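PDB 2FVG: endoglucanase from Thermotoga maritima, which probably acts as a metal-dependent aminopeptidase of the M42 family, using two divalent metal cations per subunit, despite its endoglucanase name. Local coordinates for residues Ser26-Leu31 with Gly41-Leu46; Lys54-Ser59 with Val328-Gly333; Ile176-Ser181 with Lys324-Leu329. All coordinates share one frame; numbering follows the deposited sequence.

Contact 1 (Ser26-Leu31 with Gly41-Leu46); sequences SKIEGL and GNLIAL. With EDO (1,2-ethanediol), chain D.
No flat group comes between Ile-28 and its partners Leu-43 and Ala-45; the amide of Asn-42 lies on the strand segment, well away from the helix. Both of its polar ends are engaged: OD1 accepts from Val-195 N, while ND2 bonds to Asp-38 OD2, and OD1 of the same carboxylate takes Gly-41 N. With both ends bonded, the amide is held against rotation. A 1,2-ethanediol, probably from the crystallisation liquor, sits off the far end of the amide, its O1 3.5 Å from Asn-42 OD1, at most a weak bond, and it also bonds to Tyr-293 OH.

The contact itself is aliphatic. Ile-28 CG1 stands between its own backbone N and carbonyl carbon (chi1 62°), and the extended branch carries CD1 straight at the strand. That methyl meets Ala-45 CB at 4.0 Å and Leu-43 CD2 at 4.3 Å. Because Leu-43 and Ala-45 lie two residues apart on one face of the strand, a single methyl can touch both. The small side chain of Ala-45 is consistent with the close approach, Ile-28 CA lying 8.1 Å from Ala-45 CA. Leu-35 of the neighbouring strand and Phe-193 extend the apolar patch. The last turn of helix 18-28 thus lies over the edge region of the large mixed sheet, the helix-on-sheet layering of the alpha/beta catalytic domain of M42 peptidases.

Contact 2 (Lys54-Ser59 with Val328-Gly333); sequences KKLLVS and VLVEEG
Leu-56 and Val-330 mark the closest backbone approach, their CA atoms 7.8 Å apart, where the extended strand 55-61 packs against the last turns of helix 316-332. The helix keeps its regular bonding to its end, Glu-332 N reaching Val-328 O at 3.0 Å and Gly-333 N reaching Leu-329 O. Gly-333 then departs from helical geometry with a positive phi of 73°, and the same residue occupies the N-cap position of the short helix 334-337.

No hydrogen bond joins the two segments; methyl groups do the work. Leu-56 CG lies anti to the backbone N (chi1 172°), which directs the branch toward the helix, and CD2 comes to 3.8 Å from Val-330 CG2. The two side chains cross obliquely, and Leu-56 CD2 also reaches Val-330 CA at 4.2 Å, so it lies against the helix backbone as well as the valine's methyl.

This is a helix-sheet boundary of the alpha/beta/alpha catalytic domain: strand 55-61 runs in the interior of the mixed sheet, parallel to both 187-194 and 215-224, and helix 316-332 covers it. Val-58, one step further on the same face, offers CG2 to Val-330 CG2 at 4.2 Å. A single methyl of Val-330 is therefore shared by two strand residues, while Val-183 and Pro-185 also pack against this valine. Beside them, Leu-56 lies on Cys-215 and Ile-217, and Val-58 on Val-219. The Val-58 side chain is about 10 Å from those of His-61 and Glu-220, both predicted zinc ligands.

Contact 3 (Ile176-Ser181 with Lys324-Leu329); sequences IDVLES and KLIKVL
Lys-327 NZ donates to Ser-181 OG at 3.0 Å, the shortest link between these two helical segments, and makes a weak second bond of 3.4 Å to Ser-181 O. Gly-182 O is a further acceptor for the same ammonium. The serine hydroxyl spends its own proton inside its segment, OG giving it to Val-178 O at 2.8 Å; the approach is bent, with a C=O...OG angle of 128° and the donor tilted 26° from the carbonyl plane. With the proton so committed, OG meets the lysine as an acceptor. The torsion suits this double role, for OG stands between the backbone N and carbonyl carbon (chi1 81°), turned back over the last turn of helix 166-180.

Here two neighbouring helices of the alpha/beta catalytic domain pack against each other, and a lysine from one meets the C-terminal end of the other. Its positive charge probably complements the carbonyl-rich helix end. An alanine here in place of Ser-181 removes the hydroxyl, and Lys-327 NZ would probably lose its shortest bond across the contact and be freer to move, with Val-178 O left without that donor. Elsewhere along the pair, Asp-177 OD2 bonds to Tyr-319 OH and ties the same two helices.

Inward from the lysine the contact turns apolar. Past CG the lysine runs out fully stretched, and its root packs on Val-178, whose CG1 is 4.2 Å from Lys-327 CB; the two CA atoms come within 6.0 Å. Crossing Ile-326 at about a right angle, Val-178 sets its other methyl, CG2, 4.0 Å from Ile-326 CG2.

Contacts 1 and 2 are buried helix-on-sheet packings without a hydrogen bond between their segments, and both rest on the same mixed sheet. Contact 3 joins helix to helix and is partly buried, so methyl packing within gives way to a lysine and a serine toward the outside; it also covers roughly twice the area of either other contact. Helix 316-332 serves contacts 2 and 3, which share Val-328 and Leu-329 and meet where Val-58 CG1 lies 4.3 Å from Ile-326 CG2. Helix 166-180 connects contact 3 with contact 1, Ile-28 CG2 packing on Leu-179 CD1 at 3.9 Å. Contacts 1 and 2 do not touch directly.

Contact 1 (Ser26-Leu31 with Gly41-Leu46)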
ATOM      1  N   SER A  26      11.793 -12.048   0.759  1.00 35.07           N
ATOM      2  CA  SER A  26      13.150 -12.211   0.217  1.00 36.94           C
ATOM      3  C   SER A  26      14.051 -11.005   0.495  1.00 36.80           C
ATOM      4  O   SER A  26      15.270 -11.151   0.630  1.00 38.07           O
ATOM      5  CB  SER A  26      13.141 -12.540  -1.282  1.00 37.59           C
ATOM      6  OG  SER A  26      12.698 -11.437  -2.061  1.00 44.15           O
ATOM      7  N   LYS A  27      13.454  -9.823   0.605  1.00 36.15           N
ATOM      8  CA  LYS A  27      14.225  -8.613   0.879  1.00 35.30           C
ATOM      9  C   LYS A  27      14.515  -8.335   2.354  1.00 34.14           C
ATOM     10  O   LYS A  27      15.531  -7.710   2.680  1.00 32.49           O
ATOM     11  CB  LYS A  27      13.568  -7.386   0.228  1.00 34.95           C
ATOM     12  CG  LYS A  27      13.404  -7.494  -1.296  1.00 33.11           C
ATOM     13  CD  LYS A  27      14.733  -7.772  -2.029  1.00 30.36           C
ATOM     14  CE  LYS A  27      14.479  -7.954  -3.511  1.00 34.81           C
ATOM     15  NZ  LYS A  27      15.722  -8.219  -4.282  1.00 40.06           N
ATOM     16  N   ILE A  28      13.648  -8.798   3.248  1.00 33.02           N
ATOM     17  CA  ILE A  28      13.828  -8.503   4.675  1.00 33.30           C
ATOM     18  C   ILE A  28      14.264  -9.659   5.583  1.00 35.04           C
ATOM     19  O   ILE A  28      14.614  -9.414   6.743  1.00 33.43           O
ATOM     20  CB  ILE A  28      12.600  -7.771   5.283  1.00 32.90           C
ATOM     21  CG1 ILE A  28      11.351  -8.668   5.194  1.00 36.05           C
ATOM     22  CG2 ILE A  28      12.433  -6.398   4.599  1.00 33.74           C
ATOM     23  CD1 ILE A  28      10.095  -8.115   5.876  1.00 29.99           C
ATOM     24  N   GLU A  29      14.250 -10.891   5.073  1.00 37.39           N
ATOM     25  CA  GLU A  29      14.665 -12.079   5.852  1.00 39.33           C
ATOM     26  C   GLU A  29      15.910 -11.896   6.705  1.00 41.01           C
ATOM     27  O   GLU A  29      15.903 -12.217   7.897  1.00 43.47           O
ATOM     28  CB  GLU A  29      14.890 -13.286   4.946  1.00 40.50           C
ATOM     29  CG  GLU A  29      13.639 -14.056   4.620  1.00 49.17           C
ATOM     30  CD  GLU A  29      13.855 -15.116   3.546  1.00 61.84           C
ATOM     31  OE1 GLU A  29      14.825 -14.995   2.746  1.00 54.62           O
ATOM     32  OE2 GLU A  29      13.021 -16.055   3.491  1.00 68.10           O
ATOM     33  N   GLY A  30      16.984 -11.401   6.095  1.00 40.36           N
ATOM     34  CA  GLY A  30      18.233 -11.225   6.811  1.00 39.80           C
ATOM     35  C   GLY A  30      18.370  -9.894   7.504  1.00 40.30           C
ATOM     36  O   GLY A  30      19.466  -9.534   7.934  1.00 41.48           O
ATOM     37  N   LEU A  31      17.265  -9.162   7.616  1.00 39.23           N
ATOM     38  CA  LEU A  31      17.268  -7.845   8.250  1.00 38.57           C
ATOM     39  C   LEU A  31      16.507  -7.811   9.570  1.00 37.86           C
ATOM     40  O   LEU A  31      16.639  -6.872  10.348  1.00 34.91           O
ATOM     41  CB  LEU A  31      16.667  -6.807   7.292  1.00 37.46           C
ATOM     42  CG  LEU A  31      17.449  -6.545   5.995  1.00 36.05           C
ATOM     43  CD1 LEU A  31      16.640  -5.655   5.080  1.00 43.72           C
ATOM     44  CD2 LEU A  31      18.834  -5.947   6.275  1.00 41.25           C
ATOM     45  N   GLY A  41      -2.417 -14.362   6.386  1.00 33.56           N
ATOM     46  CA  GLY A  41      -1.497 -14.059   5.308  1.00 32.94           C
ATOM     47  C   GLY A  41      -0.650 -12.833   5.534  1.00 32.21           C
ATOM     48  O   GLY A  41       0.136 -12.454   4.652  1.00 32.81           O
ATOM     49  N   ASN A  42      -0.831 -12.189   6.688  1.00 30.20           N
ATOM     50  CA  ASN A  42      -0.057 -11.006   7.030  1.00 31.08           C
ATOM     51  C   ASN A  42       1.373 -11.417   7.236  1.00 31.18           C
ATOM     52  O   ASN A  42       1.630 -12.462   7.838  1.00 34.31           O
ATOM     53  CB  ASN A  42      -0.533 -10.379   8.346  1.00 31.82           C
ATOM     54  CG  ASN A  42      -1.954  -9.883   8.286  1.00 31.66           C
ATOM     55  OD1 ASN A  42      -2.343  -9.159   7.369  1.00 34.98           O
ATOM     56  ND2 ASN A  42      -2.744 -10.257   9.280  1.00 29.46           N
ATOM     57  N   LEU A  43       2.297 -10.585   6.782  1.00 30.62           N
ATOM     58  CA  LEU A  43       3.710 -10.860   6.970  1.00 31.17           C
ATOM     59  C   LEU A  43       4.123 -10.056   8.175  1.00 31.75           C
ATOM     60  O   LEU A  43       3.965  -8.846   8.179  1.00 30.27           O
ATOM     61  CB  LEU A  43       4.514 -10.441   5.741  1.00 30.56           C
ATOM     62  CG  LEU A  43       6.026 -10.694   5.784  1.00 32.88           C
ATOM     63  CD1 LEU A  43       6.332 -12.174   5.936  1.00 28.60           C
ATOM     64  CD2 LEU A  43       6.622 -10.167   4.505  1.00 33.80           C
ATOM     65  N   ILE A  44       4.659 -10.735   9.190  1.00 31.35           N
ATOM     66  CA  ILE A  44       5.023 -10.097  10.443  1.00 31.36           C
ATOM     67  C   ILE A  44       6.514 -10.220  10.663  1.00 32.25           C
ATOM     68  O   ILE A  44       7.046 -11.319  10.783  1.00 31.63           O
ATOM     69  CB  ILE A  44       4.246 -10.739  11.620  1.00 32.74           C
ATOM     70  CG1 ILE A  44       2.744 -10.713  11.318  1.00 27.62           C
ATOM     71  CG2 ILE A  44       4.601 -10.070  12.961  1.00 28.78           C
ATOM     72  CD1 ILE A  44       1.887 -11.149  12.457  1.00 34.68           C
ATOM     73  N   ALA A  45       7.180  -9.076  10.703  1.00 32.19           N
ATOM     74  CA  ALA A  45       8.617  -9.037  10.876  1.00 34.56           C
ATOM     75  C   ALA A  45       8.877  -8.394  12.200  1.00 36.18           C
ATOM     76  O   ALA A  45       8.229  -7.404  12.526  1.00 38.65           O
ATOM     77  CB  ALA A  45       9.248  -8.225   9.762  1.00 32.98           C
ATOM     78  N   LEU A  46       9.790  -8.966  12.979  1.00 36.35           N
ATOM     79  CA  LEU A  46      10.147  -8.405  14.289  1.00 31.98           C
ATOM     80  C   LEU A  46      11.572  -7.890  14.345  1.00 33.70           C
ATOM     81  O   LEU A  46      12.518  -8.579  13.956  1.00 34.73           O
ATOM     82  CB  LEU A  46       9.971  -9.456  15.393  1.00 32.09           C
ATOM     83  CG  LEU A  46      10.508  -9.211  16.805  1.00 27.69           C
ATOM     84  CD1 LEU A  46       9.939  -7.938  17.421  1.00 31.00           C
ATOM     85  CD2 LEU A  46      10.212 -10.401  17.712  1.00 28.60           C
TER
HETATM   86  C1  EDO D 342      -4.930  -7.279   9.477  1.00 76.42           C
HETATM   87  O1  EDO D 342      -5.416  -7.859   8.257  1.00 70.54           O
HETATM   88  C2  EDO D 342      -4.817  -5.762   9.340  1.00 78.89           C
HETATM   89  O2  EDO D 342      -4.135  -5.209  10.476  1.00 80.57           O

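Contact 2 (Lys54-Ser59 with Val328-Gly333)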
ATOM      1  N   LYS A  54       7.624  -3.300  26.051  1.00 32.04           N
ATOM      2  CA  LYS A  54       6.573  -2.700  25.230  1.00 32.95           C
ATOM      3  C   LYS A  54       6.856  -3.016  23.763  1.00 33.10           C
ATOM      4  O   LYS A  54       7.991  -3.315  23.375  1.00 32.75           O
ATOM      5  CB  LYS A  54       6.485  -1.193  25.471  1.00 33.98           C
ATOM      6  CG  LYS A  54       6.181  -0.834  26.929  1.00 35.66           C
ATOM      7  CD  LYS A  54       6.511   0.608  27.274  1.00 44.82           C
ATOM      8  CE  LYS A  54       6.252   0.877  28.743  1.00 48.52           C
ATOM      9  NZ  LYS A  54       6.690   2.245  29.148  1.00 60.98           N
ATOM     10  N   LYS A  55       5.810  -2.975  22.951  1.00 32.69           N
ATOM     11  CA  LYS A  55       5.927  -3.295  21.548  1.00 29.85           C
ATOM     12  C   LYS A  55       5.337  -2.180  20.686  1.00 31.10           C
ATOM     13  O   LYS A  55       4.278  -1.645  21.001  1.00 32.78           O
ATOM     14  CB  LYS A  55       5.214  -4.607  21.297  1.00 30.16           C
ATOM     15  CG  LYS A  55       5.903  -5.805  21.934  1.00 30.70           C
ATOM     16  CD  LYS A  55       4.972  -6.959  22.186  1.00 36.18           C
ATOM     17  CE  LYS A  55       4.045  -6.639  23.366  1.00 30.21           C
ATOM     18  NZ  LYS A  55       3.165  -7.798  23.643  1.00 39.82           N
ATOM     19  N   LEU A  56       6.045  -1.814  19.620  1.00 30.38           N
ATOM     20  CA  LEU A  56       5.547  -0.832  18.672  1.00 29.80           C
ATOM     21  C   LEU A  56       5.164  -1.619  17.440  1.00 29.51           C
ATOM     22  O   LEU A  56       5.886  -2.513  17.024  1.00 29.77           O
ATOM     23  CB  LEU A  56       6.619   0.184  18.307  1.00 27.60           C
ATOM     24  CG  LEU A  56       6.362   1.196  17.174  1.00 23.81           C
ATOM     25  CD1 LEU A  56       5.276   2.197  17.496  1.00 20.96           C
ATOM     26  CD2 LEU A  56       7.644   1.952  16.887  1.00 27.33           C
ATOM     27  N   LEU A  57       4.026  -1.288  16.863  1.00 29.50           N
ATOM     28  CA  LEU A  57       3.575  -1.933  15.624  1.00 31.37           C
ATOM     29  C   LEU A  57       3.605  -0.903  14.485  1.00 30.58           C
ATOM     30  O   LEU A  57       3.047   0.182  14.621  1.00 33.11           O
ATOM     31  CB  LEU A  57       2.157  -2.443  15.828  1.00 28.88           C
ATOM     32  CG  LEU A  57       1.315  -2.921  14.640  1.00 35.88           C
ATOM     33  CD1 LEU A  57       1.919  -4.112  13.985  1.00 35.75           C
ATOM     34  CD2 LEU A  57      -0.092  -3.264  15.119  1.00 35.00           C
ATOM     35  N   VAL A  58       4.254  -1.223  13.370  1.00 30.73           N
ATOM     36  CA  VAL A  58       4.313  -0.293  12.225  1.00 30.42           C
ATOM     37  C   VAL A  58       3.763  -1.066  11.041  1.00 30.65           C
ATOM     38  O   VAL A  58       4.307  -2.105  10.704  1.00 31.74           O
ATOM     39  CB  VAL A  58       5.761   0.188  11.961  1.00 29.94           C
ATOM     40  CG1 VAL A  58       5.820   1.153  10.760  1.00 28.27           C
ATOM     41  CG2 VAL A  58       6.329   0.869  13.202  1.00 31.35           C
ATOM     42  N   SER A  59       2.691  -0.600  10.403  1.00 29.48           N
ATOM     43  CA  SER A  59       2.145  -1.416   9.309  1.00 30.14           C
ATOM     44  C   SER A  59       1.889  -0.744   7.938  1.00 28.95           C
ATOM     45  O   SER A  59       1.702   0.464   7.854  1.00 26.81           O
ATOM     46  CB  SER A  59       0.877  -2.134   9.782  1.00 27.62           C
ATOM     47  OG  SER A  59      -0.150  -1.208   9.973  1.00 33.00           O
ATOM     48  N   VAL A 328      13.158   7.600  12.871  1.00 22.76           N
ATOM     49  CA  VAL A 328      13.342   8.349  14.118  1.00 21.94           C
ATOM     50  C   VAL A 328      12.276   7.975  15.149  1.00 22.76           C
ATOM     51  O   VAL A 328      12.595   7.784  16.311  1.00 24.62           O
ATOM     52  CB  VAL A 328      13.350   9.876  13.907  1.00 21.19           C
ATOM     53  CG1 VAL A 328      13.747  10.587  15.223  1.00 19.44           C
ATOM     54  CG2 VAL A 328      14.343  10.249  12.823  1.00 23.89           C
ATOM     55  N   LEU A 329      11.019   7.816  14.729  1.00 25.05           N
ATOM     56  CA  LEU A 329       9.970   7.405  15.677  1.00 23.98           C
ATOM     57  C   LEU A 329      10.281   6.045  16.309  1.00 26.56           C
ATOM     58  O   LEU A 329      10.017   5.833  17.500  1.00 26.10           O
ATOM     59  CB  LEU A 329       8.594   7.401  15.026  1.00 22.85           C
ATOM     60  CG  LEU A 329       8.079   8.797  14.691  1.00 21.77           C
ATOM     61  CD1 LEU A 329       6.891   8.724  13.765  1.00 23.90           C
ATOM     62  CD2 LEU A 329       7.735   9.528  15.974  1.00 17.51           C
ATOM     63  N   VAL A 330      10.849   5.149  15.498  1.00 24.38           N
ATOM     64  CA  VAL A 330      11.231   3.810  15.920  1.00 22.32           C
ATOM     65  C   VAL A 330      12.464   3.790  16.852  1.00 24.65           C
ATOM     66  O   VAL A 330      12.479   3.096  17.863  1.00 24.02           O
ATOM     67  CB  VAL A 330      11.434   2.910  14.697  1.00 23.98           C
ATOM     68  CG1 VAL A 330      12.129   1.587  15.071  1.00 19.44           C
ATOM     69  CG2 VAL A 330      10.085   2.638  14.052  1.00 17.10           C
ATOM     70  N   GLU A 331      13.479   4.570  16.518  1.00 22.21           N
ATOM     71  CA  GLU A 331      14.692   4.580  17.295  1.00 23.70           C
ATOM     72  C   GLU A 331      14.562   5.294  18.621  1.00 23.45           C
ATOM     73  O   GLU A 331      15.167   4.872  19.584  1.00 23.40           O
ATOM     74  CB  GLU A 331      15.871   5.105  16.469  1.00 20.89           C
ATOM     75  CG  GLU A 331      16.189   4.185  15.298  1.00 22.97           C
ATOM     76  CD  GLU A 331      17.546   4.440  14.706  1.00 30.55           C
ATOM     77  OE1 GLU A 331      17.921   5.625  14.612  1.00 34.76           O
ATOM     78  OE2 GLU A 331      18.235   3.463  14.325  1.00 28.47           O
ATOM     79  N   GLU A 332      13.751   6.344  18.681  1.00 25.15           N
ATOM     80  CA  GLU A 332      13.578   7.115  19.915  1.00 26.64           C
ATOM     81  C   GLU A 332      12.590   6.487  20.892  1.00 25.01           C
ATOM     82  O   GLU A 332      12.787   6.566  22.104  1.00 25.13           O
ATOM     83  CB  GLU A 332      13.165   8.557  19.617  1.00 26.43           C
ATOM     84  CG  GLU A 332      14.224   9.372  18.904  1.00 32.70           C
ATOM     85  CD  GLU A 332      13.856  10.842  18.770  1.00 31.74           C
ATOM     86  OE1 GLU A 332      12.800  11.265  19.294  1.00 42.36           O
ATOM     87  OE2 GLU A 332      14.639  11.583  18.134  1.00 41.05           O
ATOM     88  N   GLY A 333      11.514   5.898  20.376  1.00 22.17           N
ATOM     89  CA  GLY A 333      10.518   5.265  21.238  1.00 22.68           C
ATOM     90  C   GLY A 333       9.621   6.208  22.043  1.00 23.75           C
ATOM     91  O   GLY A 333       8.812   5.763  22.843  1.00 24.79           O
TER

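Contact 3 (Ile176-Ser181 with Lys324-Leu329)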
ATOM      1  N   ILE A 176      10.491  -1.492   4.192  1.00 29.94           N
ATOM      2  CA  ILE A 176      11.656  -2.237   3.717  1.00 29.69           C
ATOM      3  C   ILE A 176      12.912  -1.365   3.738  1.00 31.71           C
ATOM      4  O   ILE A 176      13.987  -1.853   4.097  1.00 31.63           O
ATOM      5  CB  ILE A 176      11.443  -2.758   2.294  1.00 28.56           C
ATOM      6  CG1 ILE A 176      10.240  -3.695   2.251  1.00 30.56           C
ATOM      7  CG2 ILE A 176      12.680  -3.506   1.793  1.00 28.25           C
ATOM      8  CD1 ILE A 176       9.915  -4.187   0.837  1.00 28.77           C
ATOM      9  N   ASP A 177      12.784  -0.088   3.358  1.00 33.11           N
ATOM     10  CA  ASP A 177      13.943   0.829   3.340  1.00 33.70           C
ATOM     11  C   ASP A 177      14.409   1.197   4.742  1.00 33.26           C
ATOM     12  O   ASP A 177      15.597   1.426   4.953  1.00 35.51           O
ATOM     13  CB  ASP A 177      13.667   2.114   2.529  1.00 33.45           C
ATOM     14  CG  ASP A 177      13.685   1.883   1.010  1.00 42.45           C
ATOM     15  OD1 ASP A 177      13.831   0.720   0.544  1.00 37.40           O
ATOM     16  OD2 ASP A 177      13.546   2.886   0.277  1.00 44.45           O
ATOM     17  N   VAL A 178      13.474   1.302   5.684  1.00 31.87           N
ATOM     18  CA  VAL A 178      13.833   1.598   7.067  1.00 30.97           C
ATOM     19  C   VAL A 178      14.671   0.432   7.569  1.00 32.50           C
ATOM     20  O   VAL A 178      15.723   0.625   8.176  1.00 29.97           O
ATOM     21  CB  VAL A 178      12.587   1.822   7.958  1.00 31.37           C
ATOM     22  CG1 VAL A 178      12.979   1.866   9.454  1.00 24.34           C
ATOM     23  CG2 VAL A 178      11.883   3.101   7.551  1.00 27.44           C
ATOM     24  N   LEU A 179      14.215  -0.782   7.264  1.00 33.75           N
ATOM     25  CA  LEU A 179      14.934  -1.991   7.669  1.00 34.15           C
ATOM     26  C   LEU A 179      16.288  -2.131   6.985  1.00 35.81           C
ATOM     27  O   LEU A 179      17.273  -2.502   7.637  1.00 35.52           O
ATOM     28  CB  LEU A 179      14.072  -3.221   7.428  1.00 32.32           C
ATOM     29  CG  LEU A 179      12.941  -3.379   8.440  1.00 33.83           C
ATOM     30  CD1 LEU A 179      11.945  -4.463   7.983  1.00 23.02           C
ATOM     31  CD2 LEU A 179      13.525  -3.691   9.825  1.00 24.57           C
ATOM     32  N   GLU A 180      16.345  -1.841   5.683  1.00 36.37           N
ATOM     33  CA  GLU A 180      17.627  -1.904   4.964  1.00 38.68           C
ATOM     34  C   GLU A 180      18.628  -0.878   5.451  1.00 37.58           C
ATOM     35  O   GLU A 180      19.840  -1.113   5.380  1.00 39.24           O
ATOM     36  CB  GLU A 180      17.470  -1.760   3.452  1.00 38.98           C
ATOM     37  CG  GLU A 180      17.052  -3.024   2.758  1.00 51.17           C
ATOM     38  CD  GLU A 180      17.578  -3.122   1.336  1.00 64.65           C
ATOM     39  OE1 GLU A 180      18.051  -2.101   0.785  1.00 70.80           O
ATOM     40  OE2 GLU A 180      17.524  -4.237   0.767  1.00 68.03           O
ATOM     41  N   SER A 181      18.135   0.255   5.950  1.00 37.91           N
ATOM     42  CA  SER A 181      19.021   1.318   6.423  1.00 38.84           C
ATOM     43  C   SER A 181      19.658   0.953   7.750  1.00 39.17           C
ATOM     44  O   SER A 181      20.482   1.703   8.253  1.00 39.02           O
ATOM     45  CB  SER A 181      18.276   2.651   6.583  1.00 39.73           C
ATOM     46  OG  SER A 181      17.554   2.703   7.810  1.00 37.92           O
ATOM     47  N   LYS A 324      12.517   8.813   6.768  1.00 23.89           N
ATOM     48  CA  LYS A 324      13.291   9.425   7.859  1.00 23.69           C
ATOM     49  C   LYS A 324      12.461   9.502   9.132  1.00 21.92           C
ATOM     50  O   LYS A 324      12.915   9.124  10.190  1.00 23.00           O
ATOM     51  CB  LYS A 324      13.765  10.836   7.511  1.00 22.54           C
ATOM     52  CG  LYS A 324      15.016  10.958   6.646  1.00 32.24           C
ATOM     53  CD  LYS A 324      15.394  12.442   6.544  1.00 28.64           C
ATOM     54  CE  LYS A 324      16.609  12.705   5.663  1.00 44.67           C
ATOM     55  NZ  LYS A 324      16.346  12.428   4.228  1.00 49.15           N
ATOM     56  N   LEU A 325      11.239  10.004   9.016  1.00 22.42           N
ATOM     57  CA  LEU A 325      10.323  10.147  10.151  1.00 24.26           C
ATOM     58  C   LEU A 325       9.999   8.821  10.850  1.00 23.64           C
ATOM     59  O   LEU A 325      10.008   8.754  12.066  1.00 24.86           O
ATOM     60  CB  LEU A 325       9.029  10.854   9.717  1.00 24.32           C
ATOM     61  CG  LEU A 325       8.012  11.244  10.787  1.00 24.27           C
ATOM     62  CD1 LEU A 325       8.659  12.080  11.911  1.00 21.54           C
ATOM     63  CD2 LEU A 325       6.847  11.985  10.159  1.00 24.02           C
ATOM     64  N   ILE A 326       9.700   7.782  10.085  1.00 22.90           N
ATOM     65  CA  ILE A 326       9.415   6.473  10.648  1.00 22.66           C
ATOM     66  C   ILE A 326      10.666   5.953  11.384  1.00 24.60           C
ATOM     67  O   ILE A 326      10.564   5.412  12.477  1.00 28.40           O
ATOM     68  CB  ILE A 326       9.029   5.437   9.540  1.00 23.54           C
ATOM     69  CG1 ILE A 326       7.721   5.805   8.810  1.00 26.46           C
ATOM     70  CG2 ILE A 326       8.906   4.038  10.120  1.00 19.55           C
ATOM     71  CD1 ILE A 326       6.538   6.043   9.735  1.00 33.88           C
ATOM     72  N   LYS A 327      11.847   6.142  10.806  1.00 22.62           N
ATOM     73  CA  LYS A 327      13.050   5.623  11.431  1.00 21.59           C
ATOM     74  C   LYS A 327      13.320   6.279  12.796  1.00 22.44           C
ATOM     75  O   LYS A 327      13.651   5.586  13.760  1.00 21.19           O
ATOM     76  CB  LYS A 327      14.251   5.749  10.503  1.00 21.59           C
ATOM     77  CG  LYS A 327      15.441   5.002  11.009  1.00 16.45           C
ATOM     78  CD  LYS A 327      16.646   5.192  10.134  1.00 24.10           C
ATOM     79  CE  LYS A 327      17.784   4.372  10.695  1.00 24.92           C
ATOM     80  NZ  LYS A 327      18.979   4.366   9.812  1.00 29.97           N
ATOM     81  N   VAL A 328      13.158   7.600  12.871  1.00 22.76           N
ATOM     82  CA  VAL A 328      13.342   8.349  14.118  1.00 21.94           C
ATOM     83  C   VAL A 328      12.276   7.975  15.149  1.00 22.76           C
ATOM     84  O   VAL A 328      12.595   7.784  16.311  1.00 24.62           O
ATOM     85  CB  VAL A 328      13.350   9.876  13.907  1.00 21.19           C
ATOM     86  CG1 VAL A 328      13.747  10.587  15.223  1.00 19.44           C
ATOM     87  CG2 VAL A 328      14.343  10.249  12.823  1.00 23.89           C
ATOM     88  N   LEU A 329      11.019   7.816  14.729  1.00 25.05           N
ATOM     89  CA  LEU A 329       9.970   7.405  15.677  1.00 23.98           C
ATOM     90  C   LEU A 329      10.281   6.045  16.309  1.00 26.56           C
ATOM     91  O   LEU A 329      10.017   5.833  17.500  1.00 26.10           O
ATOM     92  CB  LEU A 329       8.594   7.401  15.026  1.00 22.85           C
ATOM     93  CG  LEU A 329       8.079   8.797  14.691  1.00 21.77           C
ATOM     94  CD1 LEU A 329       6.891   8.724  13.765  1.00 23.90           C
ATOM     95  CD2 LEU A 329       7.735   9.528  15.974  1.00 17.51           C
TER